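Local coordinates for carbohydrate-binding protein (Flavonifractor plautii, PDB 6N1B), which acts as an N-acetylgalactosamine deacetylase in a gut bacterial pathway that converts A to O type blood, probably removing the acetyl group from the A antigen, at residues Y67-V72 with R353-A358; M170-S175 with D191-I196; K318-P323 with V397-V402. All coordinates share one frame; numbering follows the deposited sequence.

Contact 1 (Y67-V72 with R353-A358)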
ATOM      1  N   TYR A  67      19.371   3.378  -5.802  1.00 11.77           N
ATOM      2  CA  TYR A  67      18.562   2.148  -5.816  1.00 11.02           C
ATOM      3  C   TYR A  67      17.390   2.220  -6.815  1.00 10.16           C
ATOM      4  O   TYR A  67      16.754   3.305  -6.894  1.00 11.19           O
ATOM      5  CB  TYR A  67      17.973   1.856  -4.422  1.00 10.92           C
ATOM      6  CG  TYR A  67      18.998   1.650  -3.356  1.00 11.77           C
ATOM      7  CD1 TYR A  67      19.575   0.394  -3.227  1.00 13.71           C
ATOM      8  CD2 TYR A  67      19.395   2.656  -2.516  1.00 13.29           C
ATOM      9  CE1 TYR A  67      20.594   0.229  -2.299  1.00 15.90           C
ATOM     10  CE2 TYR A  67      20.328   2.445  -1.477  1.00 17.27           C
ATOM     11  CZ  TYR A  67      20.931   1.222  -1.395  1.00 16.52           C
ATOM     12  OH  TYR A  67      21.898   1.015  -0.429  1.00 21.13           O
ATOM     13  N   ARG A  68      17.089   1.145  -7.470  1.00  9.73           N
ATOM     14  CA  ARG A  68      15.971   1.095  -8.387  1.00 10.17           C
ATOM     15  C   ARG A  68      14.649   0.735  -7.669  1.00 10.19           C
ATOM     16  O   ARG A  68      13.562   0.957  -8.246  1.00 11.71           O
ATOM     17  CB  ARG A  68      16.169   0.016  -9.515  1.00 12.18           C
ATOM     18  CG  ARG A  68      17.253   0.434 -10.469  1.00 13.75           C
ATOM     19  CD  ARG A  68      17.262  -0.618 -11.637  1.00 16.62           C
ATOM     20  NE  ARG A  68      18.511  -0.611 -12.376  1.00 21.61           N
ATOM     21  CZ  ARG A  68      18.649  -1.298 -13.532  1.00 31.24           C
ATOM     22  NH1 ARG A  68      17.600  -1.980 -14.059  1.00 26.88           N
ATOM     23  NH2 ARG A  68      19.858  -1.332 -14.082  1.00 37.38           N
ATOM     24  N   TYR A  69      14.695   0.214  -6.425  1.00  8.98           N
ATOM     25  CA  TYR A  69      13.482  -0.137  -5.671  1.00  9.20           C
ATOM     26  C   TYR A  69      13.451   0.697  -4.434  1.00  8.98           C
ATOM     27  O   TYR A  69      14.400   0.774  -3.623  1.00  9.95           O
ATOM     28  CB  TYR A  69      13.472  -1.566  -5.257  1.00 10.32           C
ATOM     29  CG  TYR A  69      13.549  -2.587  -6.350  1.00  8.80           C
ATOM     30  CD1 TYR A  69      14.741  -2.938  -6.978  1.00  9.36           C
ATOM     31  CD2 TYR A  69      12.444  -3.372  -6.765  1.00  9.76           C
ATOM     32  CE1 TYR A  69      14.834  -3.959  -7.907  1.00 10.52           C
ATOM     33  CE2 TYR A  69      12.492  -4.389  -7.640  1.00  9.91           C
ATOM     34  CZ  TYR A  69      13.706  -4.681  -8.233  1.00 10.79           C
ATOM     35  OH  TYR A  69      13.782  -5.754  -9.104  1.00 12.81           O
ATOM     36  N   TRP A  70      12.271   1.316  -4.189  1.00  9.16           N
ATOM     37  CA  TRP A  70      11.992   2.119  -2.967  1.00  9.49           C
ATOM     38  C   TRP A  70      10.675   1.638  -2.404  1.00  9.93           C
ATOM     39  O   TRP A  70       9.738   1.427  -3.226  1.00 11.86           O
ATOM     40  CB  TRP A  70      11.948   3.602  -3.279  1.00  8.54           C
ATOM     41  CG  TRP A  70      13.347   4.112  -3.543  1.00  9.64           C
ATOM     42  CD1 TRP A  70      14.096   4.005  -4.699  1.00  9.94           C
ATOM     43  CD2 TRP A  70      14.203   4.690  -2.547  1.00  9.80           C
ATOM     44  NE1 TRP A  70      15.356   4.466  -4.447  1.00  9.59           N
ATOM     45  CE2 TRP A  70      15.464   4.927  -3.166  1.00 10.16           C
ATOM     46  CE3 TRP A  70      14.051   5.068  -1.223  1.00 11.96           C
ATOM     47  CZ2 TRP A  70      16.552   5.476  -2.456  1.00  9.44           C
ATOM     48  CZ3 TRP A  70      15.108   5.663  -0.540  1.00 10.75           C
ATOM     49  CH2 TRP A  70      16.323   5.851  -1.164  1.00 11.07           C
ATOM     50  N   ALA A  71      10.560   1.480  -1.092  1.00  8.48           N
ATOM     51  CA  ALA A  71       9.317   1.068  -0.509  1.00  8.37           C
ATOM     52  C   ALA A  71       9.014   1.949   0.688  1.00  9.62           C
ATOM     53  O   ALA A  71       9.881   2.269   1.503  1.00 10.44           O
ATOM     54  CB  ALA A  71       9.308  -0.419  -0.136  1.00  9.94           C
ATOM     55  N   VAL A  72       7.707   2.244   0.845  1.00  8.51           N
ATOM     56  CA  VAL A  72       7.180   2.763   2.118  1.00  8.31           C
ATOM     57  C   VAL A  72       6.307   1.678   2.747  1.00  8.19           C
ATOM     58  O   VAL A  72       5.746   0.847   2.018  1.00  8.70           O
ATOM     59  CB  VAL A  72       6.413   4.076   1.867  1.00  8.89           C
ATOM     60  CG1 VAL A  72       5.116   3.869   1.029  1.00  9.79           C
ATOM     61  CG2 VAL A  72       6.114   4.840   3.213  1.00  9.09           C
ATOM     62  N   ARG A 353       4.603  -8.776 -10.303  1.00  8.97           N
ATOM     63  CA  ARG A 353       5.460  -8.807  -9.094  1.00  9.14           C
ATOM     64  C   ARG A 353       4.647  -8.241  -7.963  1.00  8.66           C
ATOM     65  O   ARG A 353       4.253  -7.076  -8.058  1.00  9.49           O
ATOM     66  CB  ARG A 353       6.749  -8.099  -9.303  1.00  9.50           C
ATOM     67  CG  ARG A 353       7.579  -8.654 -10.482  1.00 10.91           C
ATOM     68  CD  ARG A 353       8.911  -7.993 -10.629  1.00 10.67           C
ATOM     69  NE  ARG A 353       9.769  -8.255  -9.495  1.00 11.09           N
ATOM     70  CZ  ARG A 353      10.947  -7.671  -9.357  1.00 10.79           C
ATOM     71  NH1 ARG A 353      11.410  -6.867 -10.237  1.00 13.60           N
ATOM     72  NH2 ARG A 353      11.726  -7.920  -8.244  1.00 12.60           N
ATOM     73  N   VAL A 354       4.390  -9.028  -6.899  1.00  8.78           N
ATOM     74  CA  VAL A 354       3.441  -8.634  -5.870  1.00  8.38           C
ATOM     75  C   VAL A 354       4.083  -8.704  -4.534  1.00  7.50           C
ATOM     76  O   VAL A 354       4.464  -9.818  -4.060  1.00  9.23           O
ATOM     77  CB  VAL A 354       2.134  -9.426  -5.917  1.00  9.57           C
ATOM     78  CG1 VAL A 354       1.163  -8.965  -4.849  1.00 10.24           C
ATOM     79  CG2 VAL A 354       1.535  -9.369  -7.355  1.00 11.17           C
ATOM     80  N   TRP A 355       4.220  -7.617  -3.822  1.00  8.20           N
ATOM     81  CA  TRP A 355       4.668  -7.546  -2.387  1.00  8.87           C
ATOM     82  C   TRP A 355       3.408  -7.545  -1.604  1.00  8.86           C
ATOM     83  O   TRP A 355       2.626  -6.582  -1.619  1.00  8.95           O
ATOM     84  CB  TRP A 355       5.558  -6.333  -2.166  1.00  8.45           C
ATOM     85  CG  TRP A 355       6.882  -6.404  -2.883  1.00  8.21           C
ATOM     86  CD1 TRP A 355       8.035  -6.823  -2.315  1.00 10.36           C
ATOM     87  CD2 TRP A 355       7.191  -6.071  -4.260  1.00  8.61           C
ATOM     88  NE1 TRP A 355       9.018  -6.807  -3.289  1.00  9.98           N
ATOM     89  CE2 TRP A 355       8.549  -6.317  -4.467  1.00  9.58           C
ATOM     90  CE3 TRP A 355       6.450  -5.554  -5.348  1.00  8.93           C
ATOM     91  CZ2 TRP A 355       9.148  -6.137  -5.696  1.00 10.52           C
ATOM     92  CZ3 TRP A 355       7.039  -5.342  -6.534  1.00  9.59           C
ATOM     93  CH2 TRP A 355       8.390  -5.648  -6.715  1.00 10.09           C
ATOM     94  N   TYR A 356       3.093  -8.690  -0.934  1.00  9.01           N
ATOM     95  CA  TYR A 356       1.856  -8.846  -0.212  1.00  8.62           C
ATOM     96  C   TYR A 356       2.041  -8.833   1.257  1.00  8.49           C
ATOM     97  O   TYR A 356       2.963  -9.495   1.767  1.00 10.95           O
ATOM     98  CB  TYR A 356       1.053 -10.080  -0.669  1.00  9.22           C
ATOM     99  CG  TYR A 356       1.490 -11.457  -0.192  1.00  8.24           C
ATOM    100  CD1 TYR A 356       2.457 -12.179  -0.899  1.00  9.39           C
ATOM    101  CD2 TYR A 356       0.886 -12.043   0.828  1.00  9.02           C
ATOM    102  CE1 TYR A 356       2.789 -13.507  -0.529  1.00  8.60           C
ATOM    103  CE2 TYR A 356       1.154 -13.347   1.187  1.00  9.01           C
ATOM    104  CZ  TYR A 356       2.063 -14.101   0.534  1.00  9.30           C
ATOM    105  OH  TYR A 356       2.358 -15.389   0.836  1.00 10.06           O
ATOM    106  N   SER A 357       1.224  -8.120   1.996  1.00  8.72           N
ATOM    107  CA  SER A 357       1.211  -8.277   3.432  1.00  8.43           C
ATOM    108  C   SER A 357       0.161  -9.268   3.854  1.00  7.62           C
ATOM    109  O   SER A 357      -0.797  -9.556   3.070  1.00  8.62           O
ATOM    110  CB  SER A 357       1.138  -6.940   4.139  1.00  8.96           C
ATOM    111  OG  SER A 357      -0.118  -6.260   3.957  1.00  9.07           O
ATOM    112  N   ALA A 358       0.349  -9.864   5.025  1.00  8.24           N
ATOM    113  CA  ALA A 358      -0.588 -10.875   5.523  1.00  8.44           C
ATOM    114  C   ALA A 358      -0.415 -10.994   7.026  1.00  8.29           C
ATOM    115  O   ALA A 358       0.463 -10.399   7.631  1.00  8.44           O
ATOM    116  CB  ALA A 358      -0.400 -12.197   4.813  1.00  9.34           C
TER

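Contact 2 (M170-S175 with D191-I196)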
ATOM      1  N   MET A 170       1.431  29.016   1.422  1.00 13.19           N
ATOM      2  CA  MET A 170       0.335  29.972   1.195  1.00 15.72           C
ATOM      3  C   MET A 170      -0.448  29.739  -0.039  1.00 12.83           C
ATOM      4  O   MET A 170      -1.628  30.023  -0.108  1.00 18.60           O
ATOM      5  CB  MET A 170       0.891  31.320   1.390  1.00 18.62           C
ATOM      6  CG  MET A 170       1.294  31.589   2.993  1.00 20.37           C
ATOM      7  SD  MET A 170       1.828  33.129   3.072  1.00 21.19           S
ATOM      8  CE  MET A 170       3.040  33.137   4.400  1.00 22.14           C
ATOM      9  N   THR A 171       0.247  29.369  -1.098  1.00 12.66           N
ATOM     10  CA  THR A 171      -0.364  29.069  -2.359  1.00 13.29           C
ATOM     11  C   THR A 171      -0.592  27.552  -2.617  1.00 13.08           C
ATOM     12  O   THR A 171      -1.265  27.161  -3.567  1.00 13.92           O
ATOM     13  CB  THR A 171       0.490  29.599  -3.514  1.00 16.27           C
ATOM     14  OG1 THR A 171       1.732  28.944  -3.484  1.00 15.54           O
ATOM     15  CG2 THR A 171       0.615  31.119  -3.491  1.00 21.76           C
ATOM     16  N   ARG A 172       0.104  26.719  -1.822  1.00 12.09           N
ATOM     17  CA  ARG A 172       0.170  25.257  -2.041  1.00 11.51           C
ATOM     18  C   ARG A 172       0.816  24.903  -3.340  1.00 11.64           C
ATOM     19  O   ARG A 172       0.736  23.752  -3.770  1.00 13.42           O
ATOM     20  CB  ARG A 172      -1.168  24.530  -1.846  1.00 12.39           C
ATOM     21  CG  ARG A 172      -1.786  24.770  -0.476  1.00 11.46           C
ATOM     22  CD  ARG A 172      -3.186  24.165  -0.305  1.00 12.57           C
ATOM     23  NE  ARG A 172      -3.203  22.714  -0.488  1.00 11.39           N
ATOM     24  CZ  ARG A 172      -2.989  21.801   0.491  1.00 10.93           C
ATOM     25  NH1 ARG A 172      -2.681  22.159   1.706  1.00 13.70           N
ATOM     26  NH2 ARG A 172      -3.086  20.526   0.175  1.00 11.81           N
ATOM     27  N   VAL A 173       1.701  25.798  -3.838  1.00 11.54           N
ATOM     28  CA  VAL A 173       2.465  25.483  -5.046  1.00 11.50           C
ATOM     29  C   VAL A 173       3.857  24.992  -4.747  1.00 10.11           C
ATOM     30  O   VAL A 173       4.636  25.634  -3.994  1.00 11.53           O
ATOM     31  CB  VAL A 173       2.506  26.734  -5.959  1.00 13.26           C
ATOM     32  CG1 VAL A 173       3.488  26.590  -7.196  1.00 15.87           C
ATOM     33  CG2 VAL A 173       1.080  27.113  -6.412  1.00 15.30           C
ATOM     34  N   TRP A 174       4.160  23.826  -5.324  1.00 10.36           N
ATOM     35  CA  TRP A 174       5.501  23.261  -5.295  1.00 10.77           C
ATOM     36  C   TRP A 174       6.261  23.727  -6.513  1.00 11.98           C
ATOM     37  O   TRP A 174       5.970  23.277  -7.632  1.00 12.53           O
ATOM     38  CB  TRP A 174       5.359  21.754  -5.241  1.00 10.71           C
ATOM     39  CG  TRP A 174       6.634  20.946  -5.168  1.00  9.64           C
ATOM     40  CD1 TRP A 174       7.908  21.379  -4.939  1.00 10.31           C
ATOM     41  CD2 TRP A 174       6.717  19.512  -5.389  1.00  9.95           C
ATOM     42  NE1 TRP A 174       8.752  20.281  -4.907  1.00 10.74           N
ATOM     43  CE2 TRP A 174       8.052  19.143  -5.203  1.00 10.14           C
ATOM     44  CE3 TRP A 174       5.792  18.545  -5.732  1.00 10.12           C
ATOM     45  CZ2 TRP A 174       8.502  17.852  -5.336  1.00 10.79           C
ATOM     46  CZ3 TRP A 174       6.241  17.240  -5.827  1.00 10.28           C
ATOM     47  CH2 TRP A 174       7.579  16.888  -5.646  1.00 11.36           C
ATOM     48  N   SER A 175       7.121  24.705  -6.376  1.00 12.25           N
ATOM     49  CA  SER A 175       7.882  25.187  -7.504  1.00 13.42           C
ATOM     50  C   SER A 175       9.071  24.279  -7.804  1.00 12.90           C
ATOM     51  O   SER A 175       9.684  23.749  -6.850  1.00 12.88           O
ATOM     52  CB  SER A 175       8.390  26.606  -7.224  1.00 14.51           C
ATOM     53  OG  SER A 175       7.321  27.567  -7.190  1.00 16.99           O
ATOM     54  N   ASP A 191       6.756  18.654   9.722  1.00 13.00           N
ATOM     55  CA  ASP A 191       6.985  18.964   8.308  1.00 12.78           C
ATOM     56  C   ASP A 191       6.344  17.987   7.349  1.00 11.03           C
ATOM     57  O   ASP A 191       6.999  17.139   6.699  1.00 11.25           O
ATOM     58  CB  ASP A 191       8.451  19.172   8.034  1.00 12.24           C
ATOM     59  CG  ASP A 191       9.019  20.399   8.705  1.00 13.02           C
ATOM     60  OD1 ASP A 191       8.331  21.435   8.746  1.00 20.47           O
ATOM     61  OD2 ASP A 191      10.158  20.354   9.146  1.00 13.79           O
ATOM     62  N   PHE A 192       5.015  18.078   7.247  1.00 10.15           N
ATOM     63  CA  PHE A 192       4.230  17.349   6.269  1.00 10.52           C
ATOM     64  C   PHE A 192       3.245  18.284   5.623  1.00 10.04           C
ATOM     65  O   PHE A 192       2.956  19.338   6.209  1.00 11.00           O
ATOM     66  CB  PHE A 192       3.554  16.079   6.908  1.00 10.52           C
ATOM     67  CG  PHE A 192       2.565  16.415   7.971  1.00 10.37           C
ATOM     68  CD1 PHE A 192       1.258  16.847   7.637  1.00 11.45           C
ATOM     69  CD2 PHE A 192       2.968  16.474   9.324  1.00 11.38           C
ATOM     70  CE1 PHE A 192       0.381  17.159   8.607  1.00 12.60           C
ATOM     71  CE2 PHE A 192       2.087  16.867  10.273  1.00 13.49           C
ATOM     72  CZ  PHE A 192       0.801  17.202   9.921  1.00 13.81           C
ATOM     73  N   ILE A 193       2.642  17.852   4.539  1.00  8.62           N
ATOM     74  CA  ILE A 193       1.528  18.518   3.866  1.00  9.58           C
ATOM     75  C   ILE A 193       0.264  17.742   4.143  1.00  9.69           C
ATOM     76  O   ILE A 193       0.262  16.535   3.981  1.00 10.57           O
ATOM     77  CB  ILE A 193       1.842  18.682   2.364  1.00 11.16           C
ATOM     78  CG1 ILE A 193       3.045  19.571   2.093  1.00 13.01           C
ATOM     79  CG2 ILE A 193       0.613  19.134   1.550  1.00 13.56           C
ATOM     80  CD1 ILE A 193       3.610  19.551   0.705  1.00 12.01           C
ATOM     81  N   THR A 194      -0.826  18.485   4.465  1.00 10.84           N
ATOM     82  CA  THR A 194      -2.156  17.897   4.509  1.00  9.75           C
ATOM     83  C   THR A 194      -2.710  17.924   3.091  1.00  9.59           C
ATOM     84  O   THR A 194      -2.971  19.017   2.551  1.00 11.28           O
ATOM     85  CB  THR A 194      -3.066  18.560   5.509  1.00 10.16           C
ATOM     86  OG1 THR A 194      -2.545  18.477   6.811  1.00 12.59           O
ATOM     87  CG2 THR A 194      -4.475  18.025   5.372  1.00 12.29           C
ATOM     88  N   ALA A 195      -2.823  16.781   2.426  1.00 10.55           N
ATOM     89  CA  ALA A 195      -3.383  16.661   1.072  1.00  9.79           C
ATOM     90  C   ALA A 195      -4.881  16.733   1.112  1.00 10.14           C
ATOM     91  O   ALA A 195      -5.472  17.381   0.227  1.00 11.68           O
ATOM     92  CB  ALA A 195      -2.869  15.428   0.411  1.00 10.15           C
ATOM     93  N   ILE A 196      -5.543  16.028   2.028  1.00  9.66           N
ATOM     94  CA  ILE A 196      -7.007  15.940   2.134  1.00 10.00           C
ATOM     95  C   ILE A 196      -7.342  15.871   3.574  1.00 11.46           C
ATOM     96  O   ILE A 196      -6.655  15.162   4.334  1.00 10.61           O
ATOM     97  CB  ILE A 196      -7.606  14.708   1.359  1.00 10.91           C
ATOM     98  CG1 ILE A 196      -7.002  14.564  -0.038  1.00 12.41           C
ATOM     99  CG2 ILE A 196      -9.082  14.786   1.257  1.00 12.46           C
ATOM    100  CD1 ILE A 196      -7.310  13.268  -0.666  1.00 12.76           C
TER
HETATM  101  O   HOH W   1      -0.977  21.393   4.553  1.00 18.15           O

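Contact 3 (K318-P323 with V397-V402)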
ATOM      1  N   LYS A 318     -12.352 -15.817  -9.545  1.00 11.74           N
ATOM      2  CA  LYS A 318     -11.435 -16.438  -8.672  1.00 11.09           C
ATOM      3  C   LYS A 318     -10.518 -15.427  -7.966  1.00 10.37           C
ATOM      4  O   LYS A 318     -10.129 -14.425  -8.575  1.00 11.05           O
ATOM      5  CB  LYS A 318     -10.588 -17.488  -9.453  1.00 13.60           C
ATOM      6  CG  LYS A 318     -11.483 -18.636  -9.933  1.00 16.45           C
ATOM      7  CD  LYS A 318     -10.823 -19.544 -10.940  1.00 18.41           C
ATOM      8  CE  LYS A 318      -9.604 -20.201 -10.403  1.00 23.74           C
ATOM      9  NZ  LYS A 318      -9.086 -21.153 -11.528  1.00 21.57           N
ATOM     10  N   PRO A 319     -10.054 -15.732  -6.756  1.00 10.37           N
ATOM     11  CA  PRO A 319      -9.082 -14.853  -6.070  1.00 10.56           C
ATOM     12  C   PRO A 319      -7.739 -14.886  -6.736  1.00 10.09           C
ATOM     13  O   PRO A 319      -7.291 -15.900  -7.271  1.00 11.51           O
ATOM     14  CB  PRO A 319      -8.999 -15.403  -4.645  1.00 12.44           C
ATOM     15  CG  PRO A 319      -9.460 -16.812  -4.808  1.00 16.56           C
ATOM     16  CD  PRO A 319     -10.389 -16.874  -5.944  1.00 12.41           C
ATOM     17  N   LEU A 320      -7.095 -13.727  -6.730  1.00  9.25           N
ATOM     18  CA  LEU A 320      -5.718 -13.618  -7.103  1.00  9.26           C
ATOM     19  C   LEU A 320      -4.800 -14.200  -6.023  1.00  9.23           C
ATOM     20  O   LEU A 320      -3.719 -14.762  -6.408  1.00 10.41           O
ATOM     21  CB  LEU A 320      -5.375 -12.096  -7.315  1.00 11.28           C
ATOM     22  CG  LEU A 320      -3.984 -11.696  -7.650  1.00 10.98           C
ATOM     23  CD1 LEU A 320      -3.601 -12.275  -9.027  1.00 11.46           C
ATOM     24  CD2 LEU A 320      -3.805 -10.189  -7.625  1.00 10.79           C
ATOM     25  N   LEU A 321      -5.105 -14.106  -4.769  1.00  9.78           N
ATOM     26  CA  LEU A 321      -4.226 -14.608  -3.721  1.00  9.27           C
ATOM     27  C   LEU A 321      -5.140 -14.878  -2.534  1.00  9.22           C
ATOM     28  O   LEU A 321      -5.983 -14.028  -2.186  1.00  9.49           O
ATOM     29  CB  LEU A 321      -3.116 -13.641  -3.368  1.00 10.30           C
ATOM     30  CG  LEU A 321      -1.870 -14.196  -2.676  1.00 10.53           C
ATOM     31  CD1 LEU A 321      -1.155 -15.125  -3.636  1.00 11.74           C
ATOM     32  CD2 LEU A 321      -0.991 -13.116  -2.177  1.00 12.07           C
ATOM     33  N   SER A 322      -4.880 -16.006  -1.811  1.00  9.14           N
ATOM     34  CA  SER A 322      -5.665 -16.384  -0.691  1.00 10.22           C
ATOM     35  C   SER A 322      -4.770 -16.691   0.524  1.00  9.89           C
ATOM     36  O   SER A 322      -3.589 -17.022   0.299  1.00 10.54           O
ATOM     37  CB  SER A 322      -6.480 -17.631  -1.056  1.00 11.88           C
ATOM     38  OG  SER A 322      -7.374 -17.418  -2.137  1.00 13.24           O
ATOM     39  N   PRO A 323      -5.324 -16.722   1.717  1.00  9.19           N
ATOM     40  CA  PRO A 323      -4.534 -17.142   2.893  1.00 10.12           C
ATOM     41  C   PRO A 323      -3.936 -18.520   2.679  1.00 10.71           C
ATOM     42  O   PRO A 323      -4.523 -19.404   2.025  1.00 11.40           O
ATOM     43  CB  PRO A 323      -5.551 -17.104   4.046  1.00 11.78           C
ATOM     44  CG  PRO A 323      -6.603 -16.199   3.593  1.00 13.82           C
ATOM     45  CD  PRO A 323      -6.688 -16.258   2.106  1.00 11.68           C
ATOM     46  N   VAL A 397       0.247 -13.630 -18.242  1.00  9.85           N
ATOM     47  CA  VAL A 397      -0.639 -14.486 -19.000  1.00 10.95           C
ATOM     48  C   VAL A 397      -1.059 -15.683 -18.159  1.00  9.89           C
ATOM     49  O   VAL A 397      -2.238 -16.058 -18.164  1.00 10.90           O
ATOM     50  CB  VAL A 397       0.038 -14.907 -20.347  1.00 12.34           C
ATOM     51  CG1 VAL A 397      -0.669 -16.026 -21.039  1.00 14.08           C
ATOM     52  CG2 VAL A 397       0.199 -13.696 -21.249  1.00 14.03           C
ATOM     53  N   GLU A 398      -0.107 -16.324 -17.457  1.00  9.84           N
ATOM     54  CA  GLU A 398      -0.516 -17.475 -16.689  1.00 11.06           C
ATOM     55  C   GLU A 398      -1.470 -17.115 -15.547  1.00 11.18           C
ATOM     56  O   GLU A 398      -2.420 -17.859 -15.233  1.00 11.12           O
ATOM     57  CB  GLU A 398       0.745 -18.234 -16.113  1.00 13.35           C
ATOM     58  CG  GLU A 398       1.570 -18.852 -17.210  1.00 16.83           C
ATOM     59  CD  GLU A 398       0.947 -20.001 -17.919  1.00 27.01           C
ATOM     60  OE1 GLU A 398      -0.028 -20.630 -17.453  1.00 28.21           O
ATOM     61  OE2 GLU A 398       1.520 -20.377 -19.010  1.00 44.94           O
ATOM     62  N   MET A 399      -1.230 -15.965 -14.948  1.00  9.62           N
ATOM     63  CA  MET A 399      -2.128 -15.452 -13.920  1.00  9.32           C
ATOM     64  C   MET A 399      -3.558 -15.312 -14.486  1.00  9.87           C
ATOM     65  O   MET A 399      -4.547 -15.778 -13.862  1.00 10.32           O
ATOM     66  CB  MET A 399      -1.649 -14.136 -13.423  1.00 10.06           C
ATOM     67  CG  MET A 399      -2.599 -13.444 -12.406  1.00 10.74           C
ATOM     68  SD  MET A 399      -2.229 -11.661 -12.252  1.00 10.81           S
ATOM     69  CE  MET A 399      -2.740 -11.090 -13.822  1.00 11.38           C
ATOM     70  N   MET A 400      -3.664 -14.639 -15.629  1.00  9.02           N
ATOM     71  CA  MET A 400      -4.998 -14.423 -16.288  1.00  9.84           C
ATOM     72  C   MET A 400      -5.671 -15.769 -16.614  1.00 10.14           C
ATOM     73  O   MET A 400      -6.878 -15.897 -16.411  1.00 10.82           O
ATOM     74  CB  MET A 400      -4.807 -13.616 -17.528  1.00 11.44           C
ATOM     75  CG  MET A 400      -4.383 -12.166 -17.281  1.00 10.45           C
ATOM     76  SD  MET A 400      -5.585 -11.147 -16.412  1.00 11.78           S
ATOM     77  CE  MET A 400      -6.745 -10.848 -17.743  1.00 13.31           C
ATOM     78  N   ARG A 401      -4.893 -16.739 -17.034  1.00 10.90           N
ATOM     79  CA  ARG A 401      -5.455 -18.058 -17.394  1.00 10.91           C
ATOM     80  C   ARG A 401      -6.117 -18.672 -16.133  1.00 10.78           C
ATOM     81  O   ARG A 401      -7.254 -19.250 -16.191  1.00 12.54           O
ATOM     82  CB  ARG A 401      -4.414 -19.002 -17.968  1.00 12.65           C
ATOM     83  CG  ARG A 401      -3.972 -18.570 -19.308  1.00 13.41           C
ATOM     84  CD  ARG A 401      -2.856 -19.435 -19.873  1.00 15.62           C
ATOM     85  NE  ARG A 401      -2.626 -19.008 -21.215  1.00 15.66           N
ATOM     86  CZ  ARG A 401      -1.694 -19.465 -21.989  1.00 17.45           C
ATOM     87  NH1 ARG A 401      -0.846 -20.423 -21.602  1.00 17.39           N
ATOM     88  NH2 ARG A 401      -1.609 -19.033 -23.190  1.00 16.55           N
ATOM     89  N   VAL A 402      -5.449 -18.540 -14.993  1.00  9.89           N
ATOM     90  CA  VAL A 402      -6.023 -19.083 -13.766  1.00 11.00           C
ATOM     91  C   VAL A 402      -7.247 -18.266 -13.367  1.00 11.50           C
ATOM     92  O   VAL A 402      -8.315 -18.836 -13.028  1.00 12.15           O
ATOM     93  CB  VAL A 402      -5.034 -19.132 -12.616  1.00 11.71           C
ATOM     94  CG1 VAL A 402      -5.644 -19.511 -11.304  1.00 13.47           C
ATOM     95  CG2 VAL A 402      -3.875 -20.073 -12.964  1.00 13.43           C
TER

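Contact 1 (Y67-V72 with R353-A358)
Y69 and R353 meet where the first and last of five successive antiparallel sheets, consistent with a five-bladed beta-propeller, come together: Y69 lies on strand 67-75, the middle strand of a three-stranded sheet, and R353 on strand 351-361 of a four-stranded one. No backbone bond joins the two segments, which meet through side chains. The phenol oxygen of Y69 is gripped end-on by both terminal nitrogens of R353. NH1 reaches the Y69 OH at 2.9 Å with an N-H...O angle of 156°, and NH2 reaches it at 3.1 Å along a more bent path. The hydroxyl lies close to the guanidinium plane, while the Y69 ring itself is turned 77° away from that plane. A turn about the CG-CD bond (chi3 65°) brings the end of the arginine round to the tyrosine. W355 backs this pair: its CH2 sits 3.9 Å above one guanidinium face, offset toward the rim, and its CZ2 is 4.2 Å from CE2 of Y69, while its own NE1 bonds to G94 O. R353 is positioned further by E342, through a salt bridge at NH1, and by the hydroxyl of Y391 at NE. A phenol oxygen taking two N-H groups from one cation would be polarised toward the arginine; the bond is probably charge-assisted, though E342 shares the same cation.

Contact 2 (M170-S175 with D191-I196)
R172 spans the gap to T194 by its side chain alone, for even the closest CA atoms of the two segments, those of R172 and I193, are 9.1 Å apart. From CB the chain sets out toward the partner strand, and the side chain packs on Y167, which I193 also touches. Rotation about CG-CD (chi3 60°) swings the guanidinium toward T194, and its NE finds the hydroxyl of T248. R172 is the middle residue of an ST turn in which T171 OG1 accepts from V173 N, just ahead of a short, weakly bonded strand at about 173-174. Its target is strand 193-198, an edge strand of a four-stranded antiparallel sheet, probably a propeller blade, with a classic beta bulge at A195 and I196, both facing V150. At the tip, NH2 gives T194 O a bond of 2.8 Å at 158°, the oxygen lying close to the guanidinium plane, and NH2 also bonds to I247 O. CG2 of I193 comes within 4.2 Å of this same R172 NH2. NH1 reaches T194 O at 3.3 Å, a weak bond. Last comes a water that accepts weakly from R172 NH1 and, at 2.9 Å, from T194 N.

Contact 3 (K318-P323 with V397-V402)
K318 and V402 lay their side chains across one another at about a right angle, whereas L320 and M399, one step deeper in the fold, meet at a slant. With its CG-CD torsion at 60°, the lysine carries its amino group over to the last turn of helix 396-404. There NZ of K318 gives V402 O a hydrogen bond of 2.9 Å; it approaches at a C=O...N angle of 137° and is tilted 25° from the carbonyl plane. The methylenes follow the same oxygen, K318 CE coming to 3.2 Å from V402 O, and the V402 branch CG1 lies 3.8 Å from NZ. In the second pair a single branch of the leucine does the touching: CD1 of L320 is 3.6 Å from SD of M399 and nearly as close to its CG. L320 belongs to a classic beta bulge, L320 and L321 both facing L301 of strand 300-306, while M399 also packs on L303 of that strand and on M352 of strand 351-361. L320 and M399 are buried, K318 and V402 partly exposed. The C-terminal end of a helix carries the negative end of its dipole, so the ammonium group is probably stabilised there, and D405, a long and weak ion-pair partner, would add to that pull.

The three contacts illustrate how what is probably a propeller is tied together at several levels. Contact 1 opens first along the chain, joining the first sheet to the last across 280 intervening residues, and contact 2 is nested within that span, between a short hairpin and the edge strand of the 116-198 sheet. Contact 3 alternates with contact 1 and closes last, linking the loop before strand 333-342 to the helix that follows strand 385-395. Contacts 1 and 3 have centres 19 Å apart and touch, Y356 CG lying 3.6 Å from L321 CD2. Both thus involve the neighbourhood of the last sheet, whereas contact 2 lies far off, its centre 27 Å from that of contact 1 and 40 Å from that of contact 3.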